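PDB 5JH8: probable chitinase from Chromobacterium violaceum, which probably binds chitin and is likely to hydrolyse its glycosidic bonds. Local coordinates for residues Gln238-Arg243 and Phe259-Ala264; Ala83-Ala88 and Ser124-Val129; Ala16-Tyr21 and Ile53-Gly58. One frame throughout, in Å; residues are numbered along the deposited sequence. Where two conformers were deposited one is given.

Contact 1. Residues Gln238-Arg243 and Phe259-Ala264; sequences QALIAR and FNYGAA
Helix 238-243 lies over strand 259-262 at an angle of 47°, with 9.6 Å between the axes at closest approach and Ile-241 opposite Phe-259. Ile-241 rests on one face of the Phe-259 ring. Its CG1 is 3.7 Å from the ring centroid and 18° off the normal, which makes this a CH-pi contact. The methylene is displaced toward the rim, and the nearest ring atom is CZ of Phe-259, 3.5 Å from CG1 of Ile-241. CD1 of Ile-241 continues over the CE1 side of the ring. Leu-240 reaches the same ring differently. Its CD2 comes to the edge, near the ring plane, 4.0 Å from CZ of Phe-259. That methyl also touches CE2 of Tyr-261 at 4.0 Å, so one branch of Leu-240 bridges two rings of the strand. This helix and strand lie in the segment between strands 212-222 and 293-297 of the TIM barrel. That placement is consistent with the alpha+beta insertion domain known in many family 18 chitinases. Phe-259 and Tyr-261 alternate with Asn-260, and their aromatic side chains share the helix-facing side of the strand. In Phe-259 CG sits between the backbone N and the carbonyl carbon (chi1 58°), and Tyr-261 has its CG in the same position. The hydroxyl of Tyr-261 is hydrogen-bonded to Asp-222, and its ring stacks with Tyr-244 and His-269. Val-271 of strand 268-273 touches Leu-240, Phe-259 and Tyr-261.

Contact 2. Residues Ala83-Ala88 and Ser124-Val129; sequences AVSTSA and SHFIQV
Val-84 meets the Phe-126 ring from above one face. Its CG1 is 3.8 Å from the ring centroid, 23° off the normal, in a CH-pi contact. The methyl is shifted toward the rim, so its nearest ring atom is CZ of Phe-126, 3.5 Å from CG1 of Val-84. CG1 is anti to the backbone N of Val-84 (chi1 163°), and this makes it the branch that faces the ring. Ser-85 follows and brings the two backbones close. Its CA is 5.0 Å from the CA of Phe-126. Its OG lies 3.8 Å from CB of Phe-126, a contact with carbon and not a polar bond. The hydroxyl is hydrogen-bonded instead to Ala-81 O, within its own helix. From Thr-86 the chain turns toward Ala-88, the N-cap of helix 89-96, and the backbone N atoms of Thr-86 and Ala-88 both bond back to Ala-83 O. Helices 78-85 and 89-96 come between barrel strands 63-68 and 107-111, and helix 120-135 comes after the second of these. The contact thus joins helices that follow successive barrel strands. Phe-126 also touches Val-93 and Gln-89 of helix 89-96, and Gln-89 is hydrogen-bonded to His-125. No hydrogen bond links the two segments themselves. Across them the contact is mainly van der Waals, led by the valine methyl on the ring face, and the small serine is consistent with the close backbone approach.

Contact 3. Residues Ala16-Tyr21 and Ile53-Gly58; sequences AALTRY and ISFLLG
Thr-19 and Phe-55 meet methyl to ring. CG2 of Thr-19 stands over the centre of the Phe-55 ring, 3.8 Å from the centroid and only 8° off the normal. This is a nearly vertical CH-pi contact. The ring reaches toward helix 14-20 because CG of Phe-55 is anti to its backbone N (chi1 172°). Its outer end reaches the opposing backbone, where CZ of Phe-55 is 3.8 Å from CA of Thr-19. The carbonyl O of Leu-18 lies obliquely to the ring, 3.8 Å from CE2 of Phe-55. Leu-18 and Phe-55 run past each other in opposite directions. CD2 of Leu-18 touches CD2 of Phe-55 at 4.0 Å. The other branch of Leu-18 turns to the next residue, with its CD1 4.1 Å from CD2 of Leu-56. The OG1 of Thr-19 takes no part across the contact. It is hydrogen-bonded to the carbonyl of Tyr-15 in its own helix, and CG2 is the branch that meets the ring. Leu-18 and Leu-56 both rest on Val-28 of strand 27-35, a strand of the barrel. The axes of segments 16-20 and 53-58 run 4° from parallel, 11.0 Å apart at closest approach. Side-by-side helices following successive parallel strands, here 3-8 and 27-35, are typical of the TIM barrel of family 18 hydrolases.

In the fold
Along the chain contact 3 comes first, then contact 2, then contact 1; each closes before the next opens. None touches another. Contacts 2 and 3, with centres 32 Å apart, lie in the helical layer around the parallel barrel strands. Contact 3 pairs the helices after strands 3-8 and 27-35. Contact 2 joins helices that come before and after strand 107-111 in the chain. The end of that strand carries Asp-111, which lines the pocket holding a bound histidine. Contact 1 belongs to the probable insertion between strands 212-222 and 293-297. Its centre is 34 Å from that of contact 3 and 47 Å from that of contact 2, across the chain's centre. The contacts thus hold together separate parts of the protein, two in the barrel and one in the insertion.

Contact 1. Residues Gln238-Arg243 and Phe259-Ala264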
loop_
_atom_site.group_PDB
_atom_site.type_symbol
_atom_site.label_atom_id
_atom_site.label_comp_id
_atom_site.label_asym_id
_atom_site.label_seq_id
_atom_site.Cartn_x
_atom_site.Cartn_y
_atom_site.Cartn_z
ATOM N N GLN A 238 -4.396 -21.909 0.140
ATOM C CA GLN A 238 -5.128 -23.171 0.098
ATOM C C GLN A 238 -4.179 -24.358 0.099
ATOM O O GLN A 238 -4.452 -25.377 0.735
ATOM C CB GLN A 238 -6.038 -23.214 -1.130
ATOM C CG GLN A 238 -7.163 -22.199 -1.094
ATOM C CD GLN A 238 -8.011 -22.343 0.152
ATOM O OE1 GLN A 238 -8.496 -23.437 0.462
ATOM N NE2 GLN A 238 -8.170 -21.248 0.893
ATOM N N ALA A 239 -3.062 -24.252 -0.610
ATOM C CA ALA A 239 -2.104 -25.351 -0.626
ATOM C C ALA A 239 -1.528 -25.595 0.761
ATOM O O ALA A 239 -1.258 -26.743 1.128
ATOM C CB ALA A 239 -0.991 -25.059 -1.627
ATOM N N LEU A 240 -1.290 -24.528 1.530
ATOM C CA LEU A 240 -0.735 -24.707 2.866
ATOM C C LEU A 240 -1.747 -25.369 3.791
ATOM O O LEU A 240 -1.406 -26.288 4.550
ATOM C CB LEU A 240 -0.260 -23.368 3.421
ATOM C CG LEU A 240 0.491 -23.436 4.754
ATOM C CD1 LEU A 240 1.786 -24.220 4.651
ATOM C CD2 LEU A 240 0.758 -22.035 5.244
ATOM N N ILE A 241 -2.997 -24.909 3.752
ATOM C CA ILE A 241 -4.058 -25.560 4.513
ATOM C C ILE A 241 -4.103 -27.045 4.181
ATOM O O ILE A 241 -4.177 -27.896 5.075
ATOM C CB ILE A 241 -5.397 -24.852 4.234
ATOM C CG1 ILE A 241 -5.350 -23.440 4.813
ATOM C CG2 ILE A 241 -6.571 -25.646 4.799
ATOM C CD1 ILE A 241 -6.557 -22.575 4.423
ATOM N N ALA A 242 -4.027 -27.379 2.891
ATOM C CA ALA A 242 -4.141 -28.771 2.473
ATOM C C ALA A 242 -2.924 -29.584 2.892
ATOM O O ALA A 242 -3.053 -30.753 3.271
ATOM C CB ALA A 242 -4.337 -28.835 0.961
ATOM N N ARG A 243 -1.732 -28.984 2.830
ATOM C CA ARG A 243 -0.526 -29.702 3.213
ATOM C C ARG A 243 -0.640 -30.256 4.630
ATOM O O ARG A 243 -0.248 -31.399 4.888
ATOM C CB ARG A 243 0.688 -28.781 3.084
ATOM C CG ARG A 243 1.987 -29.443 3.493
ATOM C CD ARG A 243 3.163 -28.501 3.409
ATOM N NE ARG A 243 4.380 -29.129 3.922
ATOM C CZ ARG A 243 5.537 -28.498 4.095
ATOM N NH1 ARG A 243 5.643 -27.206 3.805
ATOM N NH2 ARG A 243 6.591 -29.160 4.564
ATOM N N PHE A 259 -5.373 -20.024 10.988
ATOM C CA PHE A 259 -5.231 -21.453 11.212
ATOM C C PHE A 259 -3.871 -21.717 11.818
ATOM O O PHE A 259 -2.978 -20.871 11.785
ATOM C CB PHE A 259 -5.467 -22.302 9.951
ATOM C CG PHE A 259 -4.575 -21.979 8.779
ATOM C CD1 PHE A 259 -4.929 -20.985 7.877
ATOM C CD2 PHE A 259 -3.426 -22.722 8.523
ATOM C CE1 PHE A 259 -4.144 -20.711 6.791
ATOM C CE2 PHE A 259 -2.641 -22.442 7.413
ATOM C CZ PHE A 259 -3.017 -21.443 6.556
ATOM N N ASN A 260 -3.742 -22.904 12.393
ATOM C CA ASN A 260 -2.497 -23.357 12.962
ATOM C C ASN A 260 -2.118 -24.684 12.338
ATOM O O ASN A 260 -2.945 -25.392 11.754
ATOM C CB ASN A 260 -2.624 -23.586 14.466
ATOM C CG ASN A 260 -2.954 -22.332 15.206
ATOM O OD1 ASN A 260 -2.071 -21.544 15.558
ATOM N ND2 ASN A 260 -4.241 -22.134 15.463
ATOM N N TYR A 261 -0.845 -25.025 12.504
ATOM C CA TYR A 261 -0.384 -26.336 12.091
ATOM C C TYR A 261 0.909 -26.666 12.821
ATOM O O TYR A 261 1.621 -25.778 13.295
ATOM C CB TYR A 261 -0.219 -26.407 10.574
ATOM C CG TYR A 261 0.859 -25.524 9.965
ATOM C CD1 TYR A 261 2.156 -25.981 9.850
ATOM C CD2 TYR A 261 0.571 -24.258 9.466
ATOM C CE1 TYR A 261 3.143 -25.210 9.264
ATOM C CE2 TYR A 261 1.554 -23.479 8.871
ATOM C CZ TYR A 261 2.841 -23.963 8.779
ATOM O OH TYR A 261 3.822 -23.216 8.194
ATOM N N GLY A 262 1.192 -27.963 12.928
ATOM C CA GLY A 262 2.425 -28.434 13.512
ATOM C C GLY A 262 3.411 -28.789 12.422
ATOM O O GLY A 262 3.153 -29.674 11.603
ATOM N N ALA A 263 4.537 -28.079 12.400
ATOM C CA ALA A 263 5.571 -28.310 11.405
ATOM C C ALA A 263 6.454 -29.483 11.824
ATOM O O ALA A 263 6.483 -29.891 12.986
ATOM C CB ALA A 263 6.429 -27.058 11.225
ATOM N N ALA A 264 7.192 -30.018 10.850
ATOM C CA ALA A 264 8.010 -31.202 11.099
ATOM C C ALA A 264 9.086 -30.951 12.151
ATOM O O ALA A 264 9.519 -31.890 12.829
ATOM C CB ALA A 264 8.642 -31.678 9.792
#

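Contact 2. Residues Ala83-Ala88 and Ser124-Val129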
loop_
_atom_site.group_PDB
_atom_site.type_symbol
_atom_site.label_atom_id
_atom_site.label_comp_id
_atom_site.label_asym_id
_atom_site.label_seq_id
_atom_site.Cartn_x
_atom_site.Cartn_y
_atom_site.Cartn_z
ATOM N N ALA A 83 15.903 15.185 3.977
ATOM C CA ALA A 83 16.601 16.006 2.990
ATOM C C ALA A 83 15.658 16.453 1.873
ATOM O O ALA A 83 15.613 17.633 1.526
ATOM C CB ALA A 83 17.789 15.225 2.428
ATOM N N VAL A 84 14.882 15.521 1.310
ATOM C CA VAL A 84 13.940 15.850 0.241
ATOM C C VAL A 84 12.920 16.869 0.719
ATOM O O VAL A 84 12.461 17.715 -0.056
ATOM C CB VAL A 84 13.278 14.536 -0.232
ATOM C CG1 VAL A 84 11.997 14.793 -1.026
ATOM C CG2 VAL A 84 14.284 13.720 -1.020
ATOM N N SER A 85 12.530 16.793 1.990
ATOM C CA SER A 85 11.524 17.698 2.519
ATOM C C SER A 85 12.094 19.046 2.927
ATOM O O SER A 85 11.320 19.953 3.247
ATOM C CB SER A 85 10.834 17.073 3.728
ATOM O OG SER A 85 10.156 15.880 3.390
ATOM N N THR A 86 13.414 19.198 2.942
ATOM C CA THR A 86 14.017 20.451 3.378
ATOM C C THR A 86 15.022 20.940 2.335
ATOM O O THR A 86 14.651 21.617 1.370
ATOM C CB THR A 86 14.645 20.318 4.779
ATOM O OG1 THR A 86 15.676 19.330 4.768
ATOM C CG2 THR A 86 13.613 19.942 5.816
ATOM N N SER A 87 16.290 20.563 2.500
ATOM C CA SER A 87 17.361 21.162 1.709
ATOM C C SER A 87 17.250 20.855 0.223
ATOM O O SER A 87 17.663 21.675 -0.605
ATOM C CB SER A 87 18.718 20.701 2.247
ATOM O OG SER A 87 18.817 19.287 2.280
ATOM N N ALA A 88 16.723 19.687 -0.141
ATOM C CA ALA A 88 16.627 19.279 -1.537
ATOM C C ALA A 88 15.203 19.373 -2.062
ATOM O O ALA A 88 14.883 18.771 -3.094
ATOM C CB ALA A 88 17.183 17.869 -1.742
ATOM N N SER A 124 4.786 17.517 5.408
ATOM C CA SER A 124 3.541 18.124 4.955
ATOM C C SER A 124 3.824 19.225 3.953
ATOM O O SER A 124 3.124 19.350 2.942
ATOM C CB SER A 124 2.789 18.708 6.145
ATOM O OG SER A 124 2.383 17.665 6.998
ATOM N N HIS A 125 4.841 20.047 4.236
ATOM C CA HIS A 125 5.169 21.153 3.350
ATOM C C HIS A 125 5.664 20.647 2.003
ATOM O O HIS A 125 5.241 21.143 0.953
ATOM C CB HIS A 125 6.197 22.078 4.003
ATOM C CG HIS A 125 6.531 23.269 3.165
ATOM N ND1 HIS A 125 7.732 23.386 2.510
ATOM C CD2 HIS A 125 5.807 24.361 2.826
ATOM C CE1 HIS A 125 7.754 24.516 1.828
ATOM N NE2 HIS A 125 6.599 25.130 2.006
ATOM N N PHE A 126 6.529 19.631 2.014
ATOM C CA PHE A 126 6.988 19.020 0.767
ATOM C C PHE A 126 5.814 18.549 -0.074
ATOM O O PHE A 126 5.759 18.809 -1.281
ATOM C CB PHE A 126 7.935 17.866 1.090
ATOM C CG PHE A 126 8.213 16.932 -0.071
ATOM C CD1 PHE A 126 8.848 17.368 -1.218
ATOM C CD2 PHE A 126 7.840 15.593 -0.006
ATOM C CE1 PHE A 126 9.086 16.487 -2.265
ATOM C CE2 PHE A 126 8.086 14.729 -1.045
ATOM C CZ PHE A 126 8.704 15.169 -2.168
ATOM N N ILE A 127 4.858 17.861 0.550
ATOM C CA ILE A 127 3.695 17.350 -0.166
ATOM C C ILE A 127 2.811 18.490 -0.668
ATOM O O ILE A 127 2.266 18.413 -1.773
ATOM C CB ILE A 127 2.961 16.337 0.733
ATOM C CG1 ILE A 127 3.833 15.081 0.924
ATOM C CG2 ILE A 127 1.593 15.995 0.172
ATOM C CD1 ILE A 127 4.277 14.384 -0.353
ATOM N N GLN A 128 2.678 19.571 0.097
ATOM C CA GLN A 128 1.942 20.741 -0.386
ATOM C C GLN A 128 2.566 21.309 -1.657
ATOM O O GLN A 128 1.870 21.595 -2.648
ATOM C CB GLN A 128 1.925 21.813 0.704
ATOM C CG GLN A 128 1.029 21.486 1.879
ATOM C CD GLN A 128 1.269 22.388 3.089
ATOM O OE1 GLN A 128 2.249 23.132 3.148
ATOM N NE2 GLN A 128 0.384 22.298 4.069
ATOM N N VAL A 129 3.879 21.518 -1.629
ATOM C CA VAL A 129 4.576 22.092 -2.772
ATOM C C VAL A 129 4.519 21.143 -3.960
ATOM O O VAL A 129 4.273 21.561 -5.093
ATOM C CB VAL A 129 6.024 22.448 -2.377
ATOM C CG1 VAL A 129 6.835 22.912 -3.581
ATOM C CG2 VAL A 129 6.035 23.495 -1.284
#

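Contact 3. Residues Ala16-Tyr21 and Ile53-Gly58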
loop_
_atom_site.group_PDB
_atom_site.type_symbol
_atom_site.label_atom_id
_atom_site.label_comp_id
_atom_site.label_asym_id
_atom_site.label_seq_id
_atom_site.Cartn_x
_atom_site.Cartn_y
_atom_site.Cartn_z
ATOM N N ALA A 16 2.751 -11.001 -15.446
ATOM C CA ALA A 16 1.659 -11.898 -15.775
ATOM C C ALA A 16 0.366 -11.440 -15.110
ATOM O O ALA A 16 -0.700 -11.483 -15.729
ATOM C CB ALA A 16 2.003 -13.316 -15.337
ATOM N N ALA A 17 0.443 -11.002 -13.850
ATOM C CA ALA A 17 -0.740 -10.527 -13.139
ATOM C C ALA A 17 -1.207 -9.168 -13.660
ATOM O O ALA A 17 -2.416 -8.938 -13.777
ATOM C CB ALA A 17 -0.451 -10.454 -11.645
ATOM N N LEU A 18 -0.278 -8.261 -13.954
ATOM C CA LEU A 18 -0.621 -6.959 -14.526
ATOM C C LEU A 18 -1.488 -7.151 -15.763
ATOM O O LEU A 18 -2.518 -6.499 -15.945
ATOM C CB LEU A 18 0.673 -6.215 -14.913
ATOM C CG LEU A 18 0.483 -4.807 -15.453
ATOM C CD1 LEU A 18 0.214 -3.813 -14.340
ATOM C CD2 LEU A 18 1.720 -4.394 -16.237
ATOM N N THR A 19 -1.058 -8.047 -16.657
ATOM C CA THR A 19 -1.790 -8.235 -17.888
ATOM C C THR A 19 -3.040 -9.075 -17.669
ATOM O O THR A 19 -4.075 -8.801 -18.278
ATOM C CB THR A 19 -0.880 -8.803 -18.988
ATOM O OG1 THR A 19 -0.355 -10.083 -18.596
ATOM C CG2 THR A 19 0.266 -7.867 -19.316
ATOM N N ARG A 20 -3.001 -10.065 -16.776
ATOM C CA ARG A 20 -4.178 -10.902 -16.571
ATOM C C ARG A 20 -5.316 -10.113 -15.939
ATOM O O ARG A 20 -6.486 -10.348 -16.255
ATOM C CB ARG A 20 -3.842 -12.107 -15.692
ATOM C CG ARG A 20 -4.967 -13.113 -15.604
ATOM C CD ARG A 20 -4.553 -14.362 -14.834
ATOM N NE ARG A 20 -5.635 -15.335 -14.726
ATOM C CZ ARG A 20 -5.893 -16.272 -15.628
ATOM N NH1 ARG A 20 -5.158 -16.380 -16.722
ATOM N NH2 ARG A 20 -6.885 -17.123 -15.418
ATOM N N TYR A 21 -5.000 -9.173 -15.046
ATOM C CA TYR A 21 -6.006 -8.545 -14.198
ATOM C C TYR A 21 -6.331 -7.113 -14.613
ATOM O O TYR A 21 -6.974 -6.376 -13.863
ATOM C CB TYR A 21 -5.616 -8.670 -12.718
ATOM C CG TYR A 21 -5.520 -10.115 -12.299
ATOM C CD1 TYR A 21 -6.609 -10.968 -12.459
ATOM C CD2 TYR A 21 -4.355 -10.646 -11.755
ATOM C CE1 TYR A 21 -6.539 -12.291 -12.116
ATOM C CE2 TYR A 21 -4.272 -11.963 -11.387
ATOM C CZ TYR A 21 -5.367 -12.783 -11.575
ATOM O OH TYR A 21 -5.255 -14.096 -11.190
ATOM N N ILE A 53 4.816 -0.079 -18.423
ATOM C CA ILE A 53 4.316 1.258 -18.691
ATOM C C ILE A 53 3.648 1.299 -20.065
ATOM O O ILE A 53 2.544 1.832 -20.226
ATOM C CB ILE A 53 5.446 2.294 -18.545
ATOM C CG1 ILE A 53 5.943 2.368 -17.093
ATOM C CG2 ILE A 53 4.998 3.662 -19.039
ATOM C CD1 ILE A 53 7.240 3.118 -16.922
ATOM N N SER A 54 4.297 0.706 -21.069
ATOM C CA SER A 54 3.737 0.677 -22.411
ATOM C C SER A 54 2.403 -0.052 -22.456
ATOM O O SER A 54 1.477 0.375 -23.157
ATOM C CB SER A 54 4.754 0.008 -23.328
ATOM O OG SER A 54 4.201 -0.234 -24.581
ATOM N N PHE A 55 2.305 -1.173 -21.749
ATOM C CA PHE A 55 1.054 -1.908 -21.694
ATOM C C PHE A 55 -0.069 -1.035 -21.156
ATOM O O PHE A 55 -1.177 -0.997 -21.709
ATOM C CB PHE A 55 1.250 -3.162 -20.827
ATOM C CG PHE A 55 -0.026 -3.894 -20.560
ATOM C CD1 PHE A 55 -0.619 -4.676 -21.545
ATOM C CD2 PHE A 55 -0.661 -3.785 -19.338
ATOM C CE1 PHE A 55 -1.826 -5.327 -21.314
ATOM C CE2 PHE A 55 -1.849 -4.455 -19.093
ATOM C CZ PHE A 55 -2.435 -5.221 -20.089
ATOM N N LEU A 56 0.197 -0.354 -20.045
ATOM C CA LEU A 56 -0.818 0.471 -19.403
ATOM C C LEU A 56 -1.215 1.654 -20.274
ATOM O O LEU A 56 -2.401 1.986 -20.356
ATOM C CB LEU A 56 -0.342 0.902 -18.018
ATOM C CG LEU A 56 -0.126 -0.262 -17.050
ATOM C CD1 LEU A 56 0.617 0.212 -15.815
ATOM C CD2 LEU A 56 -1.450 -0.940 -16.660
ATOM N N LEU A 57 -0.252 2.290 -20.939
ATOM C CA LEU A 57 -0.587 3.362 -21.862
ATOM C C LEU A 57 -1.527 2.856 -22.943
ATOM O O LEU A 57 -2.506 3.525 -23.294
ATOM C CB LEU A 57 0.692 3.930 -22.476
ATOM C CG LEU A 57 1.539 4.801 -21.543
ATOM C CD1 LEU A 57 2.931 5.032 -22.103
ATOM C CD2 LEU A 57 0.857 6.127 -21.218
ATOM N N GLY A 58 -1.240 1.672 -23.496
ATOM C CA GLY A 58 -2.091 1.139 -24.551
ATOM C C GLY A 58 -3.493 0.798 -24.085
ATOM O O GLY A 58 -4.438 0.823 -24.875
#